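Lipolytic enzyme, G-D-S-L family (Bacteroides thetaiotaomicron, PDB 7BR2) metabolises the drug diltiazem in the gut as an SGNH/GDSL-family serine esterase, and may also act on lysophospholipids. Local coordinates at residues Cys372-Phe377 with Gly381-Asn386; Asn397-Lys400 with Leu404-Arg407; Gly324-Ala329 with Lys333-Ala338; Asn233-Ala238 with Ala243-Gly248. All blocks are in the same frame, centred on the assembly; numbering follows the deposited sequence.

Contact 1: Cys372-Phe377 with Gly381-Asn386; sequences CQFGFF and GLLFAN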
loop_
_atom_site.group_PDB
_atom_site.type_symbol
_atom_site.label_atom_id
_atom_site.label_comp_id
_atom_site.label_asym_id
_atom_site.label_seq_id
_atom_site.Cartn_x
_atom_site.Cartn_y
_atom_site.Cartn_z
ATOM N N CYS A 372 8.689 -18.907 10.404
ATOM C CA CYS A 372 9.189 -20.195 10.882
ATOM C C CYS A 372 10.687 -20.312 10.637
ATOM O O CYS A 372 11.450 -20.732 11.522
ATOM C CB CYS A 372 8.427 -21.348 10.217
ATOM S SG CYS A 372 6.731 -21.467 10.841
ATOM N N GLN A 373 11.138 -19.826 9.486
ATOM C CA GLN A 373 12.535 -20.040 9.125
ATOM C C GLN A 373 13.468 -19.143 9.927
ATOM O O GLN A 373 14.451 -19.623 10.499
ATOM C CB GLN A 373 12.742 -19.839 7.618
ATOM C CG GLN A 373 12.254 -21.031 6.773
ATOM C CD GLN A 373 12.979 -22.351 7.088
ATOM O OE1 GLN A 373 13.972 -22.367 7.809
ATOM N NE2 GLN A 373 12.487 -23.457 6.522
ATOM N N PHE A 374 13.204 -17.833 9.959
ATOM C CA PHE A 374 14.145 -16.916 10.596
ATOM C C PHE A 374 13.827 -16.635 12.064
ATOM O O PHE A 374 14.743 -16.348 12.847
ATOM C CB PHE A 374 14.207 -15.610 9.799
ATOM C CG PHE A 374 14.683 -15.809 8.401
ATOM C CD1 PHE A 374 16.032 -15.904 8.120
ATOM C CD2 PHE A 374 13.774 -15.935 7.356
ATOM C CE1 PHE A 374 16.465 -16.113 6.814
ATOM C CE2 PHE A 374 14.197 -16.139 6.055
ATOM C CZ PHE A 374 15.544 -16.233 5.783
ATOM N N GLY A 375 12.567 -16.735 12.468
ATOM C CA GLY A 375 12.201 -16.550 13.853
ATOM C C GLY A 375 12.327 -17.789 14.715
ATOM O O GLY A 375 12.214 -17.677 15.937
ATOM N N PHE A 376 12.559 -18.971 14.125
ATOM C CA PHE A 376 12.801 -20.163 14.938
ATOM C C PHE A 376 13.959 -21.020 14.418
ATOM O O PHE A 376 14.907 -21.292 15.162
ATOM C CB PHE A 376 11.537 -21.019 15.057
ATOM C CG PHE A 376 11.766 -22.314 15.758
ATOM C CD1 PHE A 376 11.945 -22.348 17.135
ATOM C CD2 PHE A 376 11.812 -23.507 15.051
ATOM C CE1 PHE A 376 12.162 -23.545 17.794
ATOM C CE2 PHE A 376 12.024 -24.706 15.707
ATOM C CZ PHE A 376 12.200 -24.725 17.084
ATOM N N PHE A 377 13.905 -21.452 13.152
ATOM C CA PHE A 377 14.842 -22.479 12.690
ATOM C C PHE A 377 16.272 -21.967 12.575
ATOM O O PHE A 377 17.208 -22.732 12.817
ATOM C CB PHE A 377 14.384 -23.068 11.352
ATOM C CG PHE A 377 13.273 -24.047 11.497
ATOM C CD1 PHE A 377 13.464 -25.205 12.233
ATOM C CD2 PHE A 377 12.036 -23.820 10.916
ATOM C CE1 PHE A 377 12.439 -26.117 12.405
ATOM C CE2 PHE A 377 11.000 -24.738 11.075
ATOM C CZ PHE A 377 11.205 -25.888 11.822
ATOM N N GLY A 381 20.166 -23.660 13.955
ATOM C CA GLY A 381 21.057 -24.186 12.932
ATOM C C GLY A 381 20.342 -24.979 11.862
ATOM O O GLY A 381 20.935 -25.884 11.260
ATOM N N LEU A 382 19.074 -24.653 11.596
ATOM C CA LEU A 382 18.270 -25.428 10.664
ATOM C C LEU A 382 17.598 -24.535 9.623
ATOM O O LEU A 382 16.610 -24.942 9.009
ATOM C CB LEU A 382 17.228 -26.249 11.427
ATOM C CG LEU A 382 17.831 -27.431 12.194
ATOM C CD1 LEU A 382 16.882 -27.961 13.242
ATOM C CD2 LEU A 382 18.217 -28.525 11.206
ATOM N N LEU A 383 18.148 -23.352 9.377
ATOM C CA LEU A 383 17.588 -22.454 8.377
ATOM C C LEU A 383 17.495 -23.165 7.027
ATOM O O LEU A 383 18.501 -23.662 6.510
ATOM C CB LEU A 383 18.452 -21.195 8.269
ATOM C CG LEU A 383 17.993 -20.173 7.225
ATOM C CD1 LEU A 383 16.578 -19.662 7.543
ATOM C CD2 LEU A 383 18.962 -19.007 7.129
ATOM N N PHE A 384 16.278 -23.242 6.482
ATOM C CA PHE A 384 15.999 -23.866 5.185
ATOM C C PHE A 384 16.324 -25.362 5.171
ATOM O O PHE A 384 16.450 -25.960 4.097
ATOM C CB PHE A 384 16.754 -23.155 4.044
ATOM C CG PHE A 384 16.346 -21.718 3.838
ATOM C CD1 PHE A 384 15.020 -21.323 3.987
ATOM C CD2 PHE A 384 17.299 -20.753 3.542
ATOM C CE1 PHE A 384 14.641 -19.986 3.792
ATOM C CE2 PHE A 384 16.931 -19.403 3.351
ATOM C CZ PHE A 384 15.605 -19.021 3.481
ATOM N N ALA A 385 16.462 -25.981 6.349
ATOM C CA ALA A 385 16.704 -27.422 6.400
ATOM C C ALA A 385 15.537 -28.189 5.782
ATOM O O ALA A 385 15.736 -29.031 4.897
ATOM C CB ALA A 385 16.945 -27.871 7.845
ATOM N N ASN A 386 14.314 -27.886 6.224
ATOM C CA ASN A 386 13.082 -28.434 5.658
ATOM C C ASN A 386 13.146 -29.954 5.566
ATOM O O ASN A 386 12.808 -30.554 4.542
ATOM C CB ASN A 386 12.791 -27.795 4.292
ATOM C CG ASN A 386 12.386 -26.332 4.413
ATOM O OD1 ASN A 386 11.780 -25.925 5.396
ATOM N ND2 ASN A 386 12.754 -25.537 3.439
HETATM O O HOH W 1 13.896 -25.629 8.207
#
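F377 and L382 bring the end of a long helix against the chain that leaves it: L382 N donates to F377 O (2.9 Å), and G381, with positive phi, is the C-prime residue of a Schellman motif. The last turn, 373-377, is of the wider pi type, and 382-385 then folds into a type II beta turn. Q373 grips that turn. Its chain bends at chi2 (-61°), which brings OE1 to the backbone N of F384 at 2.8 Å in a nearly straight bond (171°), with the donor above the amide carbonyl plane. A water accepts from Q373 NE2 and N386 N and donates to L382 O, tying the turn to the same amide. L383 swings CG anti to its backbone N (chi1 179°), and its CD1 lies over one face of the F374 ring, 4.0 Å from the centroid. F384 CZ meets F374 CZ at 3.6 Å, their ring planes nearly perpendicular, while F377 CD1 rests on L382 CB. The N386 amide is held by the hydroxyl of Y369. Around this helix end, F374 leans on R70 and D74 of helix 64-75, F377 and L382 pack on helix 388-397, and Y411 of helix 408-414 meets the F377 ring.

Contact 2: Asn397-Lys400 with Leu404-Arg407; sequences NVEK and LKGR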
loop_
_atom_site.group_PDB
_atom_site.type_symbol
_atom_site.label_atom_id
_atom_site.label_comp_id
_atom_site.label_asym_id
_atom_site.label_seq_id
_atom_site.Cartn_x
_atom_site.Cartn_y
_atom_site.Cartn_z
ATOM N N ASN A 397 10.018 -28.251 20.460
ATOM C CA ASN A 397 9.813 -26.902 20.965
ATOM C C ASN A 397 8.376 -26.395 20.965
ATOM O O ASN A 397 8.135 -25.317 21.514
ATOM C CB ASN A 397 10.686 -25.916 20.175
ATOM C CG ASN A 397 12.108 -25.892 20.672
ATOM O OD1 ASN A 397 12.448 -25.066 21.512
ATOM N ND2 ASN A 397 12.949 -26.801 20.167
ATOM N N VAL A 398 7.416 -27.111 20.376
ATOM C CA VAL A 398 6.099 -26.477 20.241
ATOM C C VAL A 398 5.394 -26.293 21.587
ATOM O O VAL A 398 4.618 -25.346 21.755
ATOM C CB VAL A 398 5.204 -27.253 19.260
ATOM C CG1 VAL A 398 5.689 -27.063 17.828
ATOM C CG2 VAL A 398 5.138 -28.726 19.640
ATOM N N GLU A 399 5.668 -27.141 22.580
ATOM C CA GLU A 399 4.937 -27.024 23.844
ATOM C C GLU A 399 5.350 -25.809 24.664
ATOM O O GLU A 399 4.613 -25.393 25.561
ATOM C CB GLU A 399 5.113 -28.292 24.675
ATOM C CG GLU A 399 4.326 -29.478 24.135
ATOM C CD GLU A 399 2.910 -29.102 23.689
ATOM O OE1 GLU A 399 2.185 -28.396 24.430
ATOM O OE2 GLU A 399 2.521 -29.516 22.578
ATOM N N LYS A 400 6.492 -25.215 24.347
ATOM C CA LYS A 400 7.035 -24.068 25.056
ATOM C C LYS A 400 7.166 -22.853 24.143
ATOM O O LYS A 400 7.869 -21.900 24.484
ATOM C CB LYS A 400 8.383 -24.511 25.643
ATOM C CG LYS A 400 9.336 -24.892 24.529
ATOM C CD LYS A 400 10.478 -25.822 24.934
ATOM C CE LYS A 400 11.632 -25.151 25.634
ATOM N NZ LYS A 400 12.709 -26.154 25.936
ATOM N N LEU A 404 5.123 -20.812 17.593
ATOM C CA LEU A 404 5.557 -21.900 16.724
ATOM C C LEU A 404 4.499 -22.991 16.640
ATOM O O LEU A 404 4.240 -23.521 15.556
ATOM C CB LEU A 404 6.891 -22.477 17.212
ATOM C CG LEU A 404 7.577 -23.536 16.340
ATOM C CD1 LEU A 404 8.139 -22.930 15.068
ATOM C CD2 LEU A 404 8.650 -24.263 17.110
ATOM N N LYS A 405 3.830 -23.294 17.759
ATOM C CA LYS A 405 2.773 -24.297 17.718
ATOM C C LYS A 405 1.627 -23.837 16.833
ATOM O O LYS A 405 1.004 -24.652 16.150
ATOM C CB LYS A 405 2.234 -24.584 19.121
ATOM C CG LYS A 405 1.280 -25.780 19.158
ATOM C CD LYS A 405 0.714 -26.048 20.541
ATOM C CE LYS A 405 0.283 -27.497 20.640
ATOM N NZ LYS A 405 -0.436 -27.798 21.904
ATOM N N GLY A 406 1.325 -22.539 16.838
ATOM C CA GLY A 406 0.282 -22.048 15.957
ATOM C C GLY A 406 0.607 -22.189 14.483
ATOM O O GLY A 406 -0.307 -22.268 13.660
ATOM N N ARG A 407 1.884 -22.264 14.134
ATOM C CA ARG A 407 2.291 -22.378 12.744
ATOM C C ARG A 407 2.758 -23.767 12.336
ATOM O O ARG A 407 3.242 -23.920 11.212
ATOM C CB ARG A 407 3.360 -21.337 12.405
ATOM C CG ARG A 407 2.799 -19.931 12.296
ATOM C CD ARG A 407 3.214 -18.986 13.381
ATOM N NE ARG A 407 2.397 -17.784 13.287
ATOM C CZ ARG A 407 1.205 -17.651 13.860
ATOM N NH1 ARG A 407 0.704 -18.639 14.580
ATOM N NH2 ARG A 407 0.517 -16.528 13.722
#
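K405 lies along V398 and ends beside the carboxylate of E399. K405 CB starts the contact, 3.6 Å from V398 O and 4.0 Å from V398 CB, where the two backbones come nearest. CG stands anti to the backbone N (chi1 -171°) and still skirts V398 CB; beyond it the chain runs on extended, which carries K405 CD past V398 O at 4.1 Å and takes the amine away from its own helix. K405 CE then comes within 3.6 Å of E399 OE2, and K405 NZ reaches the same oxygen at 3.5 Å. This salt bridge is long and its hydrogen bond weak. E399 meets the lysine halfway by folding at chi2 (-42°), which turns its carboxylate back although its CB points away from the helix. Both residues are exposed, so solvent would be expected to screen the attraction.

Beneath the charged pair the contact is apolar. L404 CD2 touches N397 CB at 4.0 Å and V398 CG1 at 4.1 Å, with the valine and leucine side chains crossing at about a right angle. L404 also packs on W371 and F376 of helix 344-377, whereas the amide of N397 turns away to donate from ND2 to V393 O. N401 OD1 accepts from L404 N. The arrangement is that of a tight helix-loop-helix connection, in which helix 388-397 gives way to the short helix 402-406 within a few residues.

Contact 3: Gly324-Ala329 with Lys333-Ala338; sequences GTWDAA and KGINLA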
loop_
_atom_site.group_PDB
_atom_site.type_symbol
_atom_site.label_atom_id
_atom_site.label_comp_id
_atom_site.label_asym_id
_atom_site.label_seq_id
_atom_site.Cartn_x
_atom_site.Cartn_y
_atom_site.Cartn_z
ATOM N N GLY A 324 -26.115 7.405 -12.777
ATOM C CA GLY A 324 -26.793 8.360 -11.927
ATOM C C GLY A 324 -27.374 9.482 -12.764
ATOM O O GLY A 324 -27.335 9.465 -14.004
ATOM N N THR A 325 -27.917 10.468 -12.062
ATOM C CA THR A 325 -28.518 11.623 -12.710
ATOM C C THR A 325 -27.879 12.894 -12.176
ATOM O O THR A 325 -27.672 13.044 -10.965
ATOM C CB THR A 325 -30.036 11.639 -12.504
ATOM O OG1 THR A 325 -30.603 10.468 -13.109
ATOM C CG2 THR A 325 -30.657 12.865 -13.149
ATOM N N TRP A 326 -27.550 13.799 -13.093
ATOM C CA TRP A 326 -26.908 15.056 -12.749
ATOM C C TRP A 326 -27.583 16.188 -13.510
ATOM O O TRP A 326 -28.108 15.996 -14.613
ATOM C CB TRP A 326 -25.411 15.049 -13.096
ATOM C CG TRP A 326 -24.491 14.292 -12.158
ATOM C CD1 TRP A 326 -23.766 14.808 -11.119
ATOM C CD2 TRP A 326 -24.185 12.892 -12.198
ATOM N NE1 TRP A 326 -23.035 13.816 -10.509
ATOM C CE2 TRP A 326 -23.278 12.631 -11.151
ATOM C CE3 TRP A 326 -24.597 11.832 -13.013
ATOM C CZ2 TRP A 326 -22.776 11.357 -10.903
ATOM C CZ3 TRP A 326 -24.098 10.572 -12.764
ATOM C CH2 TRP A 326 -23.198 10.343 -11.720
ATOM N N ASP A 327 -27.539 17.378 -12.929
ATOM C CA ASP A 327 -27.851 18.567 -13.700
ATOM C C ASP A 327 -26.642 18.994 -14.516
ATOM O O ASP A 327 -25.491 18.820 -14.102
ATOM C CB ASP A 327 -28.301 19.716 -12.813
ATOM C CG ASP A 327 -28.750 20.900 -13.628
ATOM O OD1 ASP A 327 -27.871 21.650 -14.105
ATOM O OD2 ASP A 327 -29.973 21.045 -13.847
ATOM N N ALA A 328 -26.915 19.565 -15.692
ATOM C CA ALA A 328 -25.829 19.943 -16.586
ATOM C C ALA A 328 -24.945 21.048 -16.028
ATOM O O ALA A 328 -23.852 21.258 -16.562
ATOM C CB ALA A 328 -26.383 20.365 -17.940
ATOM N N ALA A 329 -25.366 21.744 -14.974
ATOM C CA ALA A 329 -24.432 22.613 -14.269
ATOM C C ALA A 329 -23.306 21.791 -13.649
ATOM O O ALA A 329 -22.124 22.138 -13.770
ATOM C CB ALA A 329 -25.168 23.429 -13.206
ATOM N N LYS A 333 -19.380 21.558 -14.640
ATOM C CA LYS A 333 -18.361 21.695 -13.611
ATOM C C LYS A 333 -17.338 20.570 -13.725
ATOM O O LYS A 333 -16.135 20.791 -13.551
ATOM C CB LYS A 333 -19.047 21.620 -12.249
ATOM C CG LYS A 333 -18.422 22.349 -11.106
ATOM C CD LYS A 333 -19.546 23.126 -10.418
ATOM C CE LYS A 333 -19.109 24.502 -9.956
ATOM N NZ LYS A 333 -17.843 24.924 -10.628
ATOM N N GLY A 334 -17.807 19.368 -14.067
ATOM C CA GLY A 334 -17.006 18.162 -14.146
ATOM C C GLY A 334 -17.409 17.199 -13.041
ATOM O O GLY A 334 -17.462 17.595 -11.873
ATOM N N ILE A 335 -17.678 15.941 -13.368
ATOM C CA ILE A 335 -17.979 14.930 -12.359
ATOM C C ILE A 335 -16.869 13.881 -12.366
ATOM O O ILE A 335 -16.215 13.639 -13.390
ATOM C CB ILE A 335 -19.358 14.279 -12.567
ATOM C CG1 ILE A 335 -19.452 13.662 -13.956
ATOM C CG2 ILE A 335 -20.469 15.299 -12.350
ATOM C CD1 ILE A 335 -20.671 12.807 -14.123
ATOM N N ASN A 336 -16.614 13.299 -11.196
ATOM C CA ASN A 336 -15.556 12.304 -11.043
ATOM C C ASN A 336 -16.123 10.910 -11.302
ATOM O O ASN A 336 -16.876 10.370 -10.482
ATOM C CB ASN A 336 -14.927 12.390 -9.655
ATOM C CG ASN A 336 -13.715 11.505 -9.520
ATOM O OD1 ASN A 336 -13.263 10.903 -10.504
ATOM N ND2 ASN A 336 -13.149 11.452 -8.316
ATOM N N LEU A 337 -15.782 10.329 -12.453
ATOM C CA LEU A 337 -16.233 8.968 -12.728
ATOM C C LEU A 337 -15.591 7.951 -11.781
ATOM O O LEU A 337 -16.183 6.903 -11.515
ATOM C CB LEU A 337 -15.948 8.594 -14.179
ATOM C CG LEU A 337 -16.679 9.414 -15.238
ATOM C CD1 LEU A 337 -16.347 8.873 -16.617
ATOM C CD2 LEU A 337 -18.176 9.391 -14.968
ATOM N N ALA A 338 -14.404 8.248 -11.240
ATOM C CA ALA A 338 -13.749 7.332 -10.309
ATOM C C ALA A 338 -14.467 7.191 -8.966
ATOM O O ALA A 338 -14.110 6.294 -8.192
ATOM C CB ALA A 338 -12.313 7.778 -10.064
#
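One face of the W326 indole is covered by I335, which sets two methyl groups on it. CG2 sits over the five-membered ring, 3.8 Å from its centroid and 27° off the normal, a CH-pi contact whose nearest ring atom is W326 NE1 at 3.5 Å. CD1 of the isoleucine lies over the centre of the whole indole, 3.9 Å above the plane and 4.0 Å from both CD2 and CE2 of W326. The isoleucine reaches it through an extended end (chi2 170°), with CG1 placed between the backbone N and the carbonyl carbon. The two side chains approach from opposite directions, each CB pointing at the other segment, and this lets them meet although their CA atoms stand 8.9 Å apart.

The connection between them is a short helix. D327 caps its start, OD1 accepting from A329 N at 2.7 Å in an almost straight bond, and near its end K333 N donates to A329 O at 2.9 Å. G334 leaves the helix with positive phi, and I335 enters a short strand paired with L305. Strand 321-327 and strand 335-336 belong to different sheets, W326 bonding through its backbone to Y314 and touching L316. The chemistry across the contact is therefore divided: dispersion and CH-pi attraction between the layers at W326 and I335, and a directional backbone bond in the helical connection.

Contact 4: Asn233-Ala238 with Ala243-Gly248; sequences NMEINA and AVKAEG
N233 and E235 both carry CG anti to the backbone N (chi1 -160° and -170°), which lays their side chains against K245, V244 and E247 on one face of a beta hairpin. E235 remains extended and runs beside V244, its OE2 3.8 Å from V244 CG1; V244 CG2 in turn reaches N237 CB. The CB atoms of E235 and K245 are close, at 3.5 Å, but the lysine bends at chi3 and its amine stops short of a salt bridge with the glutamate, whose OE1 has K306 as a long, weak ion partner. K245 CD instead passes the amide of N233. E247 also lies alongside N233 and points the same way, with its carboxylate almost perpendicular to the amide.

The backbones run antiparallel. N233 and E247 form a hydrogen-bonded pair, N233 N to E247 O and E247 N to N233 O both at 2.9 Å. E235 and K245 form another: E235 N reaches K245 O at 2.8 Å, and K245 N meets E235 O at 3.0 Å on a lone pair. V244 N also approaches E235 O, at 2.6 Å, in a weak bond. V244 and K245 thus both face E235 in a classic beta bulge, and the register shifts by one before I236 pairs with A243.

Strand 242-247 is an outermost strand of its mixed sheet, and strand 232-237 bonds on its other side to strand 303-308. On the opposite face M234 packs against strands 249-257 and 260-267, and I236 against the latter.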
loop_
_atom_site.group_PDB
_atom_site.type_symbol
_atom_site.label_atom_id
_atom_site.label_comp_id
_atom_site.label_asym_id
_atom_site.label_seq_id
_atom_site.Cartn_x
_atom_site.Cartn_y
_atom_site.Cartn_z
ATOM N N ASN A 233 -8.958 13.099 -18.012
ATOM C CA ASN A 233 -9.605 14.409 -17.938
ATOM C C ASN A 233 -10.174 14.698 -19.321
ATOM O O ASN A 233 -9.430 15.015 -20.253
ATOM C CB ASN A 233 -8.608 15.479 -17.491
ATOM C CG ASN A 233 -9.288 16.727 -16.927
ATOM O OD1 ASN A 233 -10.475 16.945 -17.128
ATOM N ND2 ASN A 233 -8.517 17.562 -16.239
ATOM N N MET A 234 -11.485 14.549 -19.468
ATOM C CA MET A 234 -12.121 14.780 -20.754
ATOM C C MET A 234 -13.142 15.907 -20.625
ATOM O O MET A 234 -13.882 15.995 -19.635
ATOM C CB MET A 234 -12.796 13.518 -21.294
ATOM C CG MET A 234 -14.013 13.113 -20.508
ATOM S SD MET A 234 -14.370 11.366 -20.649
ATOM C CE MET A 234 -13.924 10.841 -18.998
ATOM N N GLU A 235 -13.163 16.764 -21.640
ATOM C CA GLU A 235 -14.107 17.866 -21.739
ATOM C C GLU A 235 -14.689 17.854 -23.138
ATOM O O GLU A 235 -13.944 17.998 -24.117
ATOM C CB GLU A 235 -13.450 19.217 -21.465
ATOM C CG GLU A 235 -14.451 20.356 -21.315
ATOM C CD GLU A 235 -13.789 21.715 -21.133
ATOM O OE1 GLU A 235 -12.698 21.797 -20.521
ATOM O OE2 GLU A 235 -14.370 22.709 -21.614
ATOM N N ILE A 236 -16.010 17.678 -23.217
ATOM C CA ILE A 236 -16.769 17.670 -24.460
ATOM C C ILE A 236 -17.704 18.875 -24.481
ATOM O O ILE A 236 -18.512 19.063 -23.561
ATOM C CB ILE A 236 -17.568 16.364 -24.628
ATOM C CG1 ILE A 236 -16.635 15.170 -24.858
ATOM C CG2 ILE A 236 -18.618 16.516 -25.719
ATOM C CD1 ILE A 236 -16.151 14.487 -23.603
ATOM N N ASN A 237 -17.616 19.672 -25.541
ATOM C CA ASN A 237 -18.597 20.721 -25.778
ATOM C C ASN A 237 -19.731 20.163 -26.629
ATOM O O ASN A 237 -19.514 19.744 -27.771
ATOM C CB ASN A 237 -17.941 21.949 -26.416
ATOM C CG ASN A 237 -18.945 23.051 -26.729
ATOM O OD1 ASN A 237 -19.825 22.875 -27.572
ATOM N ND2 ASN A 237 -18.880 24.150 -25.981
ATOM N N ALA A 238 -20.944 20.184 -26.074
ATOM C CA ALA A 238 -22.068 19.541 -26.741
ATOM C C ALA A 238 -22.471 20.261 -28.022
ATOM O O ALA A 238 -22.853 19.609 -28.997
ATOM C CB ALA A 238 -23.257 19.442 -25.785
ATOM N N ALA A 243 -14.040 17.141 -28.904
ATOM C CA ALA A 243 -13.554 17.094 -27.537
ATOM C C ALA A 243 -12.644 18.283 -27.294
ATOM O O ALA A 243 -11.700 18.512 -28.051
ATOM C CB ALA A 243 -12.802 15.795 -27.269
ATOM N N VAL A 244 -12.936 19.047 -26.244
ATOM C CA VAL A 244 -12.063 20.154 -25.870
ATOM C C VAL A 244 -10.840 19.638 -25.137
ATOM O O VAL A 244 -9.726 20.142 -25.322
ATOM C CB VAL A 244 -12.832 21.194 -25.035
ATOM C CG1 VAL A 244 -11.880 22.275 -24.510
ATOM C CG2 VAL A 244 -13.943 21.819 -25.860
ATOM N N LYS A 245 -11.021 18.610 -24.319
ATOM C CA LYS A 245 -9.929 18.067 -23.531
ATOM C C LYS A 245 -10.001 16.547 -23.576
ATOM O O LYS A 245 -11.076 15.970 -23.388
ATOM C CB LYS A 245 -10.032 18.565 -22.081
ATOM C CG LYS A 245 -8.737 18.791 -21.344
ATOM C CD LYS A 245 -9.043 19.393 -19.969
ATOM C CE LYS A 245 -8.550 20.833 -19.842
ATOM N NZ LYS A 245 -8.680 21.338 -18.441
ATOM N N ALA A 246 -8.856 15.907 -23.825
ATOM C CA ALA A 246 -8.785 14.454 -23.855
ATOM C C ALA A 246 -7.427 14.042 -23.281
ATOM O O ALA A 246 -6.543 13.539 -23.976
ATOM C CB ALA A 246 -8.994 13.915 -25.271
ATOM N N GLU A 247 -7.248 14.298 -21.985
ATOM C CA GLU A 247 -6.013 13.993 -21.283
ATOM C C GLU A 247 -6.091 12.567 -20.747
ATOM O O GLU A 247 -7.050 12.206 -20.046
ATOM C CB GLU A 247 -5.792 14.994 -20.146
ATOM C CG GLU A 247 -5.524 16.408 -20.642
ATOM C CD GLU A 247 -5.602 17.465 -19.548
ATOM O OE1 GLU A 247 -5.395 18.655 -19.864
ATOM O OE2 GLU A 247 -5.959 17.126 -18.401
ATOM N N GLY A 248 -5.088 11.761 -21.086
ATOM C CA GLY A 248 -5.077 10.381 -20.658
ATOM C C GLY A 248 -6.151 9.536 -21.291
ATOM O O GLY A 248 -6.501 8.486 -20.748
#

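From the N terminus, the chain first closes contact 4, a hairpin in the mixed sheet that follows the parallel-sheet part of the chain. Contact 3 comes next, closing across a short helix that joins an edge strand of the antiparallel sheet to strand 335-336 of the mixed one; it touches contact 4 where L337 CD1 meets M234 CE at 3.9 Å. Helix 344-377 then leads across the molecule to contact 1, which closes the loop at its end, and contact 2 closes the following helical corner. F376 CZ packs on L404 CD2, joining these two. All four lie in series, none nested or crossing, and the two pairs stand on opposite sides of the chain's centre.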